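Aminopeptidase N family protein (Idiomarina loihiensis L2TR, PDB 4FGM) probably works as a zinc-dependent aminopeptidase of the M61 family, removing amino acids from the amino-terminal end of peptides. Local coordinates at residues I51-E56 with V83-Y88; G171-E176 with S186-G191; L204-E209 with S321-E326; L385-M390 with S437-D442; V461-Q466 with S569-S574. All coordinates share one frame; numbering follows the deposited sequence.

Interaction 1: residues I51-E56 with V83-Y88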
# COMPACT_ATOMS: atom_id res chain seq x y z
N ILE A 51 -24.19 2.10 14.32
CA ILE A 51 -25.55 2.62 14.39
C ILE A 51 -26.47 1.86 15.35
O ILE A 51 -26.42 0.63 15.45
CB ILE A 51 -26.19 2.58 12.98
CG1 ILE A 51 -25.39 3.45 12.03
CG2 ILE A 51 -27.64 3.05 13.03
CD1 ILE A 51 -25.78 3.27 10.56
N GLY A 52 -27.33 2.63 16.03
CA GLY A 52 -28.30 2.08 16.96
C GLY A 52 -27.76 1.13 18.01
O GLY A 52 -28.30 0.04 18.21
N LEU A 53 -26.70 1.53 18.70
CA LEU A 53 -26.12 0.68 19.72
C LEU A 53 -26.95 0.72 21.00
O LEU A 53 -27.41 1.78 21.42
CB LEU A 53 -24.67 1.11 20.02
CG LEU A 53 -23.86 0.30 21.04
CD1 LEU A 53 -22.39 0.31 20.65
CD2 LEU A 53 -24.04 0.88 22.44
N HIS A 54 -27.19 -0.45 21.59
CA HIS A 54 -27.92 -0.53 22.85
C HIS A 54 -27.39 -1.75 23.61
O HIS A 54 -26.67 -2.57 23.05
CB HIS A 54 -29.43 -0.61 22.64
CG HIS A 54 -29.88 -1.75 21.78
ND1 HIS A 54 -29.72 -1.76 20.41
CD2 HIS A 54 -30.51 -2.90 22.10
CE1 HIS A 54 -30.23 -2.88 19.92
NE2 HIS A 54 -30.72 -3.59 20.92
N ALA A 55 -27.73 -1.86 24.89
CA ALA A 55 -27.22 -2.98 25.68
C ALA A 55 -28.30 -3.65 26.49
O ALA A 55 -29.37 -3.09 26.71
CB ALA A 55 -26.13 -2.49 26.61
N GLU A 56 -28.02 -4.87 26.94
CA GLU A 56 -28.98 -5.61 27.73
C GLU A 56 -28.27 -6.55 28.67
O GLU A 56 -27.17 -7.04 28.38
CB GLU A 56 -29.92 -6.41 26.82
CG GLU A 56 -29.26 -7.61 26.17
CD GLU A 56 -30.25 -8.54 25.52
OE1 GLU A 56 -31.24 -8.92 26.18
OE2 GLU A 56 -30.04 -8.92 24.35
N VAL A 83 -24.05 -6.41 24.06
CA VAL A 83 -24.16 -5.12 23.39
C VAL A 83 -24.53 -5.37 21.93
O VAL A 83 -23.90 -6.19 21.27
CB VAL A 83 -22.82 -4.36 23.46
CG1 VAL A 83 -22.96 -2.96 22.88
CG2 VAL A 83 -22.35 -4.30 24.91
N HIS A 84 -25.56 -4.69 21.45
CA HIS A 84 -26.02 -4.86 20.07
C HIS A 84 -25.86 -3.57 19.28
O HIS A 84 -26.11 -2.48 19.80
CB HIS A 84 -27.51 -5.23 20.04
CG HIS A 84 -27.86 -6.46 20.80
ND1 HIS A 84 -27.70 -7.73 20.28
CD2 HIS A 84 -28.42 -6.63 22.02
CE1 HIS A 84 -28.14 -8.62 21.15
NE2 HIS A 84 -28.59 -7.98 22.21
N TYR A 85 -25.45 -3.69 18.03
CA TYR A 85 -25.35 -2.53 17.14
C TYR A 85 -25.25 -2.97 15.70
O TYR A 85 -25.03 -4.15 15.41
CB TYR A 85 -24.15 -1.62 17.50
CG TYR A 85 -22.80 -2.29 17.56
CD1 TYR A 85 -22.35 -2.88 18.75
CD2 TYR A 85 -21.97 -2.35 16.45
CE1 TYR A 85 -21.11 -3.50 18.82
CE2 TYR A 85 -20.71 -2.98 16.51
CZ TYR A 85 -20.29 -3.54 17.70
OH TYR A 85 -19.07 -4.17 17.79
N GLN A 86 -25.44 -2.02 14.79
CA GLN A 86 -25.34 -2.28 13.37
C GLN A 86 -24.14 -1.50 12.86
O GLN A 86 -23.71 -0.53 13.50
CB GLN A 86 -26.58 -1.79 12.62
CG GLN A 86 -27.85 -2.50 12.98
CD GLN A 86 -28.93 -2.22 11.97
OE1 GLN A 86 -29.32 -1.07 11.77
NE2 GLN A 86 -29.43 -3.26 11.32
N VAL A 87 -23.60 -1.92 11.73
CA VAL A 87 -22.47 -1.23 11.15
C VAL A 87 -22.73 -0.96 9.67
O VAL A 87 -23.09 -1.88 8.92
CB VAL A 87 -21.18 -2.07 11.30
CG1 VAL A 87 -20.01 -1.32 10.72
CG2 VAL A 87 -20.94 -2.37 12.77
N TYR A 88 -22.57 0.30 9.26
CA TYR A 88 -22.79 0.69 7.87
C TYR A 88 -21.50 0.40 7.10
O TYR A 88 -20.45 0.96 7.42
CB TYR A 88 -23.12 2.18 7.76
CG TYR A 88 -23.39 2.63 6.35
CD1 TYR A 88 -24.54 2.22 5.67
CD2 TYR A 88 -22.50 3.48 5.68
CE1 TYR A 88 -24.79 2.64 4.36
CE2 TYR A 88 -22.75 3.91 4.38
CZ TYR A 88 -23.90 3.49 3.73
OH TYR A 88 -24.17 3.94 2.46
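His84 NE2 donates to Glu56 OE2 over 2.8 Å, an almost straight bond (165° at the hydrogen) that enters the carboxylate by the anti lone pair of OE2 and lies close to the imidazole plane. The carboxylate itself is turned 49° from that ring. On the far side of the imidazole, His84 ND1 is hydrogen-bonded to Ser19 OG, so both ring nitrogens are engaged and the ring is held against rotation. The CB of the same residue sits over one face of the His54 ring, 3.9 Å from its centroid, a CH-pi contact; the two imidazoles are slid apart and barely overlap. A chi1 of 57° puts His54 CG between its backbone N and carbonyl carbon; from there ND1 donates to Gly52 O, which lies in the ring plane, at 3.2 Å. The strands of the M61 N-terminal domain run antiparallel here, with His54 and His84 as a hydrogen-bonded pair, and a beta bulge shifts the register by one residue between Ile51 and His54. An alanine in place of His84 would probably leave Glu56 OE2 without its donor and Ser19 OG without its ring partner, though the CB over His54 would remain. On the other face Leu53 CD1 touches Tyr85 CD1 at 3.7 Å, and Leu53 CG reaches Val83 CG1 at 3.9 Å. Beyond them, Tyr85 OH is hydrogen-bonded to Leu111 O and Leu113 N.

Interaction 2: residues G171-E176 with S186-G191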
# COMPACT_ATOMS: atom_id res chain seq x y z
N GLY A 171 -18.79 -14.08 -0.31
CA GLY A 171 -19.46 -13.91 -1.58
C GLY A 171 -19.33 -15.14 -2.46
O GLY A 171 -19.07 -16.23 -1.96
N ASP A 172 -19.52 -14.96 -3.76
CA ASP A 172 -19.41 -16.06 -4.71
C ASP A 172 -17.92 -16.14 -5.05
O ASP A 172 -17.48 -15.74 -6.12
CB ASP A 172 -20.25 -15.74 -5.95
CG ASP A 172 -20.18 -16.81 -7.02
OD1 ASP A 172 -19.81 -17.97 -6.69
OD2 ASP A 172 -20.50 -16.51 -8.19
N LEU A 173 -17.15 -16.68 -4.11
CA LEU A 173 -15.70 -16.75 -4.21
C LEU A 173 -15.06 -17.82 -5.09
O LEU A 173 -15.50 -18.97 -5.13
CB LEU A 173 -15.11 -16.89 -2.80
CG LEU A 173 -15.74 -16.00 -1.73
CD1 LEU A 173 -15.03 -16.20 -0.39
CD2 LEU A 173 -15.65 -14.54 -2.19
N THR A 174 -13.99 -17.42 -5.76
CA THR A 174 -13.21 -18.34 -6.58
C THR A 174 -12.02 -18.61 -5.67
O THR A 174 -11.37 -17.67 -5.21
CB THR A 174 -12.72 -17.69 -7.90
OG1 THR A 174 -13.84 -17.33 -8.71
CG2 THR A 174 -11.84 -18.66 -8.68
N ILE A 175 -11.75 -19.88 -5.38
CA ILE A 175 -10.65 -20.23 -4.48
C ILE A 175 -9.73 -21.27 -5.10
O ILE A 175 -10.16 -22.36 -5.45
CB ILE A 175 -11.19 -20.78 -3.14
CG1 ILE A 175 -12.20 -19.81 -2.53
CG2 ILE A 175 -10.03 -21.02 -2.18
CD1 ILE A 175 -12.89 -20.34 -1.28
N GLU A 176 -8.46 -20.91 -5.23
CA GLU A 176 -7.45 -21.79 -5.80
C GLU A 176 -6.31 -21.95 -4.80
O GLU A 176 -5.60 -21.00 -4.48
CB GLU A 176 -6.91 -21.20 -7.11
CG GLU A 176 -5.98 -22.12 -7.89
CD GLU A 176 -6.72 -23.18 -8.68
OE1 GLU A 176 -7.32 -24.09 -8.07
OE2 GLU A 176 -6.70 -23.10 -9.93
N SER A 186 -3.60 -19.77 -0.44
CA SER A 186 -4.87 -19.62 -1.15
C SER A 186 -4.97 -18.28 -1.86
O SER A 186 -4.55 -17.25 -1.35
CB SER A 186 -6.05 -19.72 -0.18
OG SER A 186 -6.16 -21.01 0.38
N LEU A 187 -5.52 -18.33 -3.07
CA LEU A 187 -5.76 -17.13 -3.83
C LEU A 187 -7.28 -17.10 -3.86
O LEU A 187 -7.91 -18.04 -4.33
CB LEU A 187 -5.22 -17.22 -5.26
CG LEU A 187 -5.69 -16.04 -6.13
CD1 LEU A 187 -5.19 -14.72 -5.53
CD2 LEU A 187 -5.21 -16.20 -7.55
N VAL A 188 -7.86 -16.03 -3.33
CA VAL A 188 -9.32 -15.91 -3.29
C VAL A 188 -9.77 -14.68 -4.06
O VAL A 188 -9.25 -13.58 -3.86
CB VAL A 188 -9.82 -15.80 -1.84
CG1 VAL A 188 -11.35 -15.75 -1.81
CG2 VAL A 188 -9.30 -16.97 -1.03
N LEU A 189 -10.76 -14.86 -4.93
CA LEU A 189 -11.26 -13.76 -5.74
C LEU A 189 -12.76 -13.55 -5.60
O LEU A 189 -13.53 -14.51 -5.58
CB LEU A 189 -10.95 -14.03 -7.22
CG LEU A 189 -9.52 -14.39 -7.63
CD1 LEU A 189 -9.50 -14.67 -9.14
CD2 LEU A 189 -8.58 -13.25 -7.28
N SER A 190 -13.15 -12.28 -5.52
CA SER A 190 -14.56 -11.89 -5.44
C SER A 190 -14.75 -10.76 -6.44
O SER A 190 -14.02 -9.76 -6.41
CB SER A 190 -14.92 -11.40 -4.04
OG SER A 190 -16.26 -10.93 -4.00
N GLY A 191 -15.74 -10.90 -7.32
CA GLY A 191 -16.00 -9.89 -8.33
C GLY A 191 -15.97 -10.55 -9.70
O GLY A 191 -15.62 -11.71 -9.80
O HOH W 1 -18.64 -12.16 -4.54
O HOH W 2 -17.95 -12.81 -7.19
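Leu173 carries the tight side of this contact, with its two methyl groups divided between Val188 and Ser190 across the ladder. CD2 rests on Ser190 CB at 3.7 Å, while CD1 meets Val188 CG1 at 4.0 Å, the two side chains crossing obliquely. Val188 CG1 stands anti to its backbone N (chi1 -177°), a position from which it also faces Ile175 CG1, 4.2 Å away. Four backbone bonds close the ladder beside this apolar cluster: Thr174 and Leu189 exchange a pair, and so do Glu176 and Leu187, with Ile175 and Val188 as the non-hydrogen-bonded pair between them. Thr174 CB approaches Leu189 CB on the other face.

Toward Gly171 and Gly191 the direct pairing gives way to water. Asp172 is the centre of an inverse gamma turn, and here two waters bridge the chains. One accepts from Asp172 N at 3.0 Å and donates to Ser190 OG at 2.7 Å; the other donates to Asp172 O and accepts from Gly191 N at 2.9 Å. Ser190 OG is also bonded to Gln103 OE1, which ties the wet end to a strand of the N-terminal region.

The two strands form a hairpin at one margin of a five-stranded mixed sheet, 174-180 being outermost and 183-190 pairing in turn with 222-230. Helix 197-215 covers the face of Thr174, Glu176 and Leu187, whereas Leu173 and Val188 pack on Ala139 of strand 137-140.

Interaction 3: residues L204-E209 with S321-E326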
# COMPACT_ATOMS: atom_id res chain seq x y z
N LEU A 204 2.49 -17.27 -8.09
CA LEU A 204 2.53 -16.89 -6.69
C LEU A 204 3.37 -17.90 -5.90
O LEU A 204 4.11 -17.52 -4.98
CB LEU A 204 1.12 -16.79 -6.11
CG LEU A 204 0.26 -15.61 -6.61
CD1 LEU A 204 -1.13 -15.66 -5.97
CD2 LEU A 204 0.97 -14.29 -6.27
N ALA A 205 3.26 -19.17 -6.26
CA ALA A 205 4.02 -20.22 -5.59
C ALA A 205 5.51 -19.91 -5.73
O ALA A 205 6.27 -20.04 -4.77
CB ALA A 205 3.72 -21.59 -6.21
N LYS A 206 5.92 -19.49 -6.92
CA LYS A 206 7.32 -19.15 -7.16
C LYS A 206 7.73 -17.96 -6.30
O LYS A 206 8.73 -18.02 -5.58
CB LYS A 206 7.57 -18.84 -8.64
CG LYS A 206 7.97 -20.07 -9.45
CD LYS A 206 8.52 -19.71 -10.83
CE LYS A 206 7.42 -19.52 -11.85
NZ LYS A 206 7.98 -19.26 -13.21
N ILE A 207 6.96 -16.87 -6.38
CA ILE A 207 7.27 -15.69 -5.60
C ILE A 207 7.35 -16.04 -4.11
O ILE A 207 8.32 -15.69 -3.43
CB ILE A 207 6.20 -14.60 -5.80
CG1 ILE A 207 6.23 -14.13 -7.26
CG2 ILE A 207 6.43 -13.46 -4.84
CD1 ILE A 207 5.05 -13.27 -7.65
N CYS A 208 6.34 -16.75 -3.61
CA CYS A 208 6.29 -17.13 -2.21
C CYS A 208 7.45 -18.02 -1.75
O CYS A 208 8.01 -17.80 -0.68
CB CYS A 208 4.96 -17.82 -1.90
SG CYS A 208 3.55 -16.69 -1.93
N GLU A 209 7.80 -19.02 -2.55
CA GLU A 209 8.90 -19.89 -2.18
C GLU A 209 10.18 -19.07 -2.11
O GLU A 209 10.99 -19.24 -1.20
CB GLU A 209 9.04 -21.05 -3.17
CG GLU A 209 8.03 -22.15 -2.89
CD GLU A 209 8.07 -23.28 -3.90
OE1 GLU A 209 8.06 -23.00 -5.12
OE2 GLU A 209 8.09 -24.46 -3.46
N SER A 321 12.91 -14.30 -8.87
CA SER A 321 12.19 -15.56 -8.91
C SER A 321 11.96 -15.97 -10.35
O SER A 321 11.38 -17.02 -10.62
CB SER A 321 10.85 -15.41 -8.19
OG SER A 321 10.14 -14.31 -8.70
N GLY A 322 12.42 -15.14 -11.27
CA GLY A 322 12.27 -15.44 -12.68
C GLY A 322 10.92 -15.15 -13.32
O GLY A 322 10.59 -15.73 -14.34
N ILE A 323 10.13 -14.27 -12.72
CA ILE A 323 8.82 -13.94 -13.28
C ILE A 323 9.02 -12.90 -14.39
O ILE A 323 8.42 -13.00 -15.46
CB ILE A 323 7.86 -13.36 -12.21
CG1 ILE A 323 7.70 -14.36 -11.06
CG2 ILE A 323 6.51 -13.06 -12.83
CD1 ILE A 323 7.13 -15.69 -11.47
N ILE A 324 9.88 -11.92 -14.13
CA ILE A 324 10.18 -10.87 -15.11
C ILE A 324 11.68 -10.79 -15.38
O ILE A 324 12.49 -11.04 -14.48
CB ILE A 324 9.70 -9.48 -14.61
CG1 ILE A 324 10.46 -9.10 -13.34
CG2 ILE A 324 8.19 -9.50 -14.38
CD1 ILE A 324 10.22 -7.69 -12.88
N ASP A 325 12.05 -10.44 -16.61
CA ASP A 325 13.46 -10.33 -16.96
C ASP A 325 14.06 -9.02 -16.46
O ASP A 325 13.36 -8.21 -15.85
CB ASP A 325 13.65 -10.44 -18.48
CG ASP A 325 12.94 -9.34 -19.24
OD1 ASP A 325 12.99 -8.17 -18.79
OD2 ASP A 325 12.35 -9.64 -20.30
N GLU A 326 15.34 -8.81 -16.72
CA GLU A 326 16.00 -7.59 -16.26
C GLU A 326 15.54 -6.33 -16.99
O GLU A 326 15.69 -5.23 -16.46
CB GLU A 326 17.53 -7.74 -16.38
CG GLU A 326 18.18 -7.01 -17.56
CD GLU A 326 17.97 -7.71 -18.88
OE1 GLU A 326 17.32 -8.78 -18.90
OE2 GLU A 326 18.45 -7.19 -19.90
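A Schellman motif ends helix 308-320 at Gly322, and the residues flanking this glycine, Ser321 and Ile323, meet one side of helix 197-215. Ile207 and Ile323 form the apolar part of the contact: their CG1 atoms lie 4.1 Å apart and the two side chains cross at about a right angle. Ile207 CG1 also comes within 4.2 Å of Ser321 OG, a van der Waals approach; that hydroxyl is hydrogen-bonded to Leu317 O in the last turn of helix 308-320. One residue earlier on helix 197-215, the exposed Lys206 reaches across with its aliphatic chain. Its CD lies 3.9 Å from Ser321 O, and its CE touches Ile323 CD1, also at 3.9 Å; the bend at chi3 places CE there. Behind the contact, Ile207 packs on Cys272 of helix 262-277, which bears two of the zinc ligands, and its side chain is about 9 Å from that of the ligand His273. Ile323 rests on Leu268 of the same helix. The contact between 204-209 and 321-326 is thus made by van der Waals contact, without a hydrogen bond or salt bridge between the two segments: the lysine contributes methylene groups, and the serine hydroxyl is turned back to the helix end before it, leaving apolar packing of Ile323 on the buried Ile207 as the main tie between the segments.

Interaction 4: residues L385-M390 with S437-D442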
# COMPACT_ATOMS: atom_id res chain seq x y z
N LEU A 385 18.04 0.02 -2.63
CA LEU A 385 18.83 -0.29 -3.82
C LEU A 385 20.29 0.00 -3.56
O LEU A 385 21.17 -0.79 -3.89
CB LEU A 385 18.37 0.55 -5.00
CG LEU A 385 19.32 0.55 -6.20
CD1 LEU A 385 19.21 -0.77 -6.95
CD2 LEU A 385 18.99 1.72 -7.12
N SER A 386 20.55 1.16 -2.95
CA SER A 386 21.90 1.59 -2.65
C SER A 386 22.59 0.62 -1.70
O SER A 386 23.71 0.18 -1.96
CB SER A 386 21.89 2.99 -2.04
OG SER A 386 21.23 3.92 -2.89
N LEU A 387 21.93 0.30 -0.59
CA LEU A 387 22.49 -0.62 0.39
C LEU A 387 22.82 -1.98 -0.22
O LEU A 387 23.88 -2.55 0.05
CB LEU A 387 21.52 -0.80 1.57
CG LEU A 387 21.26 0.40 2.48
CD1 LEU A 387 20.19 0.03 3.50
CD2 LEU A 387 22.54 0.82 3.18
N ASP A 388 21.92 -2.50 -1.04
CA ASP A 388 22.15 -3.80 -1.66
C ASP A 388 23.41 -3.76 -2.52
O ASP A 388 24.24 -4.67 -2.45
CB ASP A 388 20.94 -4.20 -2.51
CG ASP A 388 20.84 -5.70 -2.71
OD1 ASP A 388 21.66 -6.44 -2.13
OD2 ASP A 388 19.94 -6.14 -3.45
N LEU A 389 23.56 -2.72 -3.32
CA LEU A 389 24.72 -2.58 -4.18
C LEU A 389 25.99 -2.30 -3.39
O LEU A 389 27.05 -2.87 -3.67
CB LEU A 389 24.47 -1.47 -5.21
CG LEU A 389 23.93 -1.90 -6.58
CD1 LEU A 389 23.11 -3.16 -6.49
CD2 LEU A 389 23.12 -0.76 -7.17
N MSE A 390 25.89 -1.43 -2.40
CA MSE A 390 27.04 -1.09 -1.57
C MSE A 390 27.55 -2.28 -0.77
O MSE A 390 28.75 -2.55 -0.73
CB MSE A 390 26.68 0.06 -0.63
CG MSE A 390 26.59 1.40 -1.33
SE MSE A 390 26.01 2.80 -0.15
CE MSE A 390 27.67 3.18 0.76
N SER A 437 27.59 4.04 7.06
CA SER A 437 27.13 5.07 7.98
C SER A 437 26.89 6.47 7.40
O SER A 437 25.78 6.99 7.49
CB SER A 437 28.11 5.19 9.16
OG SER A 437 27.62 6.11 10.13
N ASP A 438 27.92 7.08 6.82
CA ASP A 438 27.75 8.41 6.27
C ASP A 438 26.66 8.46 5.21
O ASP A 438 25.85 9.37 5.19
CB ASP A 438 29.07 8.94 5.68
CG ASP A 438 30.09 9.26 6.75
OD1 ASP A 438 29.68 9.58 7.88
OD2 ASP A 438 31.30 9.20 6.45
N PHE A 439 26.65 7.46 4.34
CA PHE A 439 25.64 7.41 3.30
C PHE A 439 24.22 7.34 3.85
O PHE A 439 23.37 8.16 3.49
CB PHE A 439 25.86 6.21 2.39
CG PHE A 439 24.61 5.78 1.69
CD1 PHE A 439 24.10 6.50 0.62
CD2 PHE A 439 23.90 4.67 2.15
CE1 PHE A 439 22.89 6.14 0.02
CE2 PHE A 439 22.69 4.30 1.57
CZ PHE A 439 22.18 5.04 0.50
N LEU A 440 23.97 6.36 4.70
CA LEU A 440 22.65 6.15 5.28
C LEU A 440 22.14 7.34 6.10
O LEU A 440 20.95 7.65 6.06
CB LEU A 440 22.62 4.86 6.11
CG LEU A 440 21.22 4.33 6.46
CD1 LEU A 440 20.48 3.96 5.19
CD2 LEU A 440 21.33 3.12 7.36
N LYS A 441 23.02 7.99 6.86
CA LYS A 441 22.61 9.14 7.65
C LYS A 441 22.16 10.29 6.75
O LYS A 441 21.21 11.00 7.06
CB LYS A 441 23.75 9.64 8.55
CG LYS A 441 23.89 8.91 9.86
CD LYS A 441 24.97 9.56 10.71
CE LYS A 441 25.25 8.77 11.97
NZ LYS A 441 26.40 9.36 12.72
N ASP A 442 22.86 10.48 5.63
CA ASP A 442 22.49 11.55 4.70
C ASP A 442 21.21 11.17 3.98
O ASP A 442 20.34 12.01 3.76
CB ASP A 442 23.60 11.81 3.67
CG ASP A 442 24.86 12.38 4.30
OD1 ASP A 442 24.76 13.01 5.37
OD2 ASP A 442 25.96 12.21 3.72
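Segments 385-390 and 437-442, of helices 378-394 and 437-445, run antiparallel in the helical part of the protein, and the aromatic ring of Phe439 reaches from one to the other. The axes of the two short segments are 11.4 Å apart at closest approach, a separation spanned by side chains, and the central feature is a Met-aromatic contact. Met390, present as selenomethionine, lays its SE over one face of the Phe439 ring, 3.9 Å from the centroid and offset toward the rim beside CD2. The bend at its chi3 (80°) carries CE back toward the base of the phenylalanine, where it lies 3.9 Å from Phe439 CB. Phe439 CG is anti to its backbone N (chi1 156°), and the ring extends toward the other helix until CZ comes up against Ser386 CB. The hydroxyl of that serine is hydrogen-bonded to Leu382 O one turn back. At the ring edge, near its plane, Leu387 CD2 meets Phe439 CE2 at 3.8 Å. An alanine in place of Phe439 would probably open a gap between the helices, leaving Met390 SE without its aromatic face and Ser386 CB without the ring tip. Met390 also packs on Leu455 of helix 453-457, while Leu440 leans on Ile425 of helix 423-429. Leu387 CD2 also makes a longer contact, 4.3 Å from Leu440 CD1.

Interaction 5: residues V461-Q466 with S569-S574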
# COMPACT_ATOMS: atom_id res chain seq x y z
N VAL A 461 25.36 -1.01 -15.30
CA VAL A 461 24.10 -0.37 -15.65
C VAL A 461 24.30 1.10 -16.01
O VAL A 461 24.81 1.89 -15.22
CB VAL A 461 23.09 -0.43 -14.49
CG1 VAL A 461 21.74 0.14 -14.95
CG2 VAL A 461 22.94 -1.85 -13.99
N MSE A 462 23.88 1.46 -17.22
CA MSE A 462 24.01 2.83 -17.71
C MSE A 462 22.75 3.65 -17.41
O MSE A 462 21.63 3.15 -17.52
CB MSE A 462 24.27 2.80 -19.22
CG MSE A 462 24.08 4.12 -19.94
SE MSE A 462 24.47 3.95 -21.83
CE MSE A 462 22.97 2.87 -22.39
N VAL A 463 22.94 4.91 -17.01
CA VAL A 463 21.82 5.79 -16.71
C VAL A 463 21.81 7.03 -17.61
O VAL A 463 22.77 7.81 -17.61
CB VAL A 463 21.85 6.30 -15.25
CG1 VAL A 463 20.67 7.23 -15.00
CG2 VAL A 463 21.83 5.14 -14.28
N GLN A 464 20.74 7.21 -18.36
CA GLN A 464 20.63 8.38 -19.22
C GLN A 464 19.30 9.07 -18.97
O GLN A 464 18.25 8.42 -18.93
CB GLN A 464 20.79 7.99 -20.69
CG GLN A 464 19.86 6.90 -21.19
CD GLN A 464 20.47 6.13 -22.35
OE1 GLN A 464 21.17 6.71 -23.19
NE2 GLN A 464 20.20 4.83 -22.42
N LYS A 465 19.35 10.39 -18.76
CA LYS A 465 18.14 11.17 -18.51
C LYS A 465 17.64 11.80 -19.80
O LYS A 465 18.42 12.11 -20.70
CB LYS A 465 18.42 12.27 -17.49
CG LYS A 465 19.43 11.89 -16.42
CD LYS A 465 19.33 12.80 -15.21
CE LYS A 465 19.45 14.28 -15.57
NZ LYS A 465 19.31 15.14 -14.36
N GLN A 466 16.33 11.99 -19.89
CA GLN A 466 15.74 12.59 -21.08
C GLN A 466 14.37 13.15 -20.76
O GLN A 466 13.78 12.83 -19.73
CB GLN A 466 15.63 11.55 -22.20
CG GLN A 466 14.63 10.44 -21.93
CD GLN A 466 14.65 9.36 -23.00
OE1 GLN A 466 15.70 8.79 -23.30
NE2 GLN A 466 13.49 9.08 -23.59
N SER A 569 13.66 14.56 -16.87
CA SER A 569 13.12 13.80 -15.74
C SER A 569 12.96 12.29 -15.89
O SER A 569 12.78 11.59 -14.90
CB SER A 569 11.77 14.42 -15.34
OG SER A 569 10.90 14.49 -16.46
N SER A 570 13.01 11.78 -17.12
CA SER A 570 12.89 10.34 -17.32
C SER A 570 14.27 9.69 -17.16
O SER A 570 15.17 9.93 -17.96
CB SER A 570 12.33 10.02 -18.71
OG SER A 570 10.92 10.08 -18.72
N TYR A 571 14.43 8.88 -16.12
CA TYR A 571 15.69 8.18 -15.91
C TYR A 571 15.56 6.79 -16.54
O TYR A 571 14.88 5.92 -16.00
CB TYR A 571 16.01 8.05 -14.41
CG TYR A 571 16.50 9.34 -13.77
CD1 TYR A 571 15.69 10.48 -13.76
CD2 TYR A 571 17.77 9.43 -13.21
CE1 TYR A 571 16.15 11.68 -13.21
CE2 TYR A 571 18.24 10.62 -12.66
CZ TYR A 571 17.42 11.75 -12.66
OH TYR A 571 17.88 12.94 -12.14
N VAL A 572 16.18 6.60 -17.70
CA VAL A 572 16.12 5.32 -18.39
C VAL A 572 17.34 4.48 -18.03
O VAL A 572 18.49 4.92 -18.18
CB VAL A 572 16.06 5.54 -19.92
CG1 VAL A 572 16.10 4.20 -20.66
CG2 VAL A 572 14.78 6.29 -20.28
N LEU A 573 17.09 3.27 -17.54
CA LEU A 573 18.15 2.35 -17.13
C LEU A 573 18.32 1.17 -18.07
O LEU A 573 17.34 0.56 -18.49
CB LEU A 573 17.90 1.84 -15.72
CG LEU A 573 18.51 2.64 -14.57
CD1 LEU A 573 18.22 4.11 -14.74
CD2 LEU A 573 17.96 2.13 -13.24
N SER A 574 19.57 0.86 -18.38
CA SER A 574 19.89 -0.26 -19.27
C SER A 574 21.22 -0.90 -18.89
O SER A 574 22.13 -0.24 -18.39
CB SER A 574 19.94 0.22 -20.72
OG SER A 574 20.82 1.31 -20.86
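Strands 461-466 and 570-574 run antiparallel with their axes 4.8 Å apart, and backbone bonds join Met462 to Ser574, Gln464 to Val572 and Gln466 to Ser570, each pair exchanging two. The shortest of the six runs from Met462 N to Ser574 O, 2.7 Å. At the other end Ser569 and Ser570 both lie opposite Gln466, a classic beta bulge.

On one face Lys465 lies alongside Tyr571, the two side chains pointing the same way. Lys465 CG stands above the ring, 4.3 Å from the centroid in a CH-pi contact, and CD comes to 3.4 Å from Tyr571 CZ. The bend at chi3 (-54°) sets CE, and Lys465 NZ beyond it makes a weak 3.4 Å hydrogen bond to Tyr571 OH. Farther along this face Val463 touches two residues: its CG2 packs on Leu573 CD1 at 3.8 Å, while its CG1 is 4.1 Å from Tyr571 CD2. Val461 CG1 adds a contact to Leu573 CG. The two strands form a small antiparallel ribbon by themselves, bringing together parts of the chain more than a hundred residues apart, with the sheet that contains strands 489-494 and 555-562, probably the PDZ-type domain of this protein, lying between them in sequence. This face is backed by helices: Tyr571 and Leu573 pack on helix 326-342, and Val461 and Val463 on Leu456 of helix 453-457.

The other face holds Met462, Gln464 and Gln466 with Ser570, Val572 and Ser574. Gln466 OE1 lies 4.0 Å from Val572 CG2. Ser574 OG is buried here without a polar partner.

Interactions 1, 2 and 5 are antiparallel strand pairs held by backbone bonds, whereas interaction 4 joins two helices and interaction 3 a helix and a loop, both mainly through side chains. Interactions 2 and 4 are the more deeply buried; the others are partly exposed and place histidine, glutamate or lysine side chains at their margins. Interaction 1 stands apart in the N-terminal domain, its centre about 53 Å from that of interaction 4. Interactions 2 and 3 share a boundary, since Leu187 CD1 of the hairpin touches Leu204 CD1 of helix 197-215. Interaction 3 lies near the zinc ligands, packing on the helix that bears two of them, while the others lie away from the annotated sites; interactions 4 and 5 both lie beside helix 453-457.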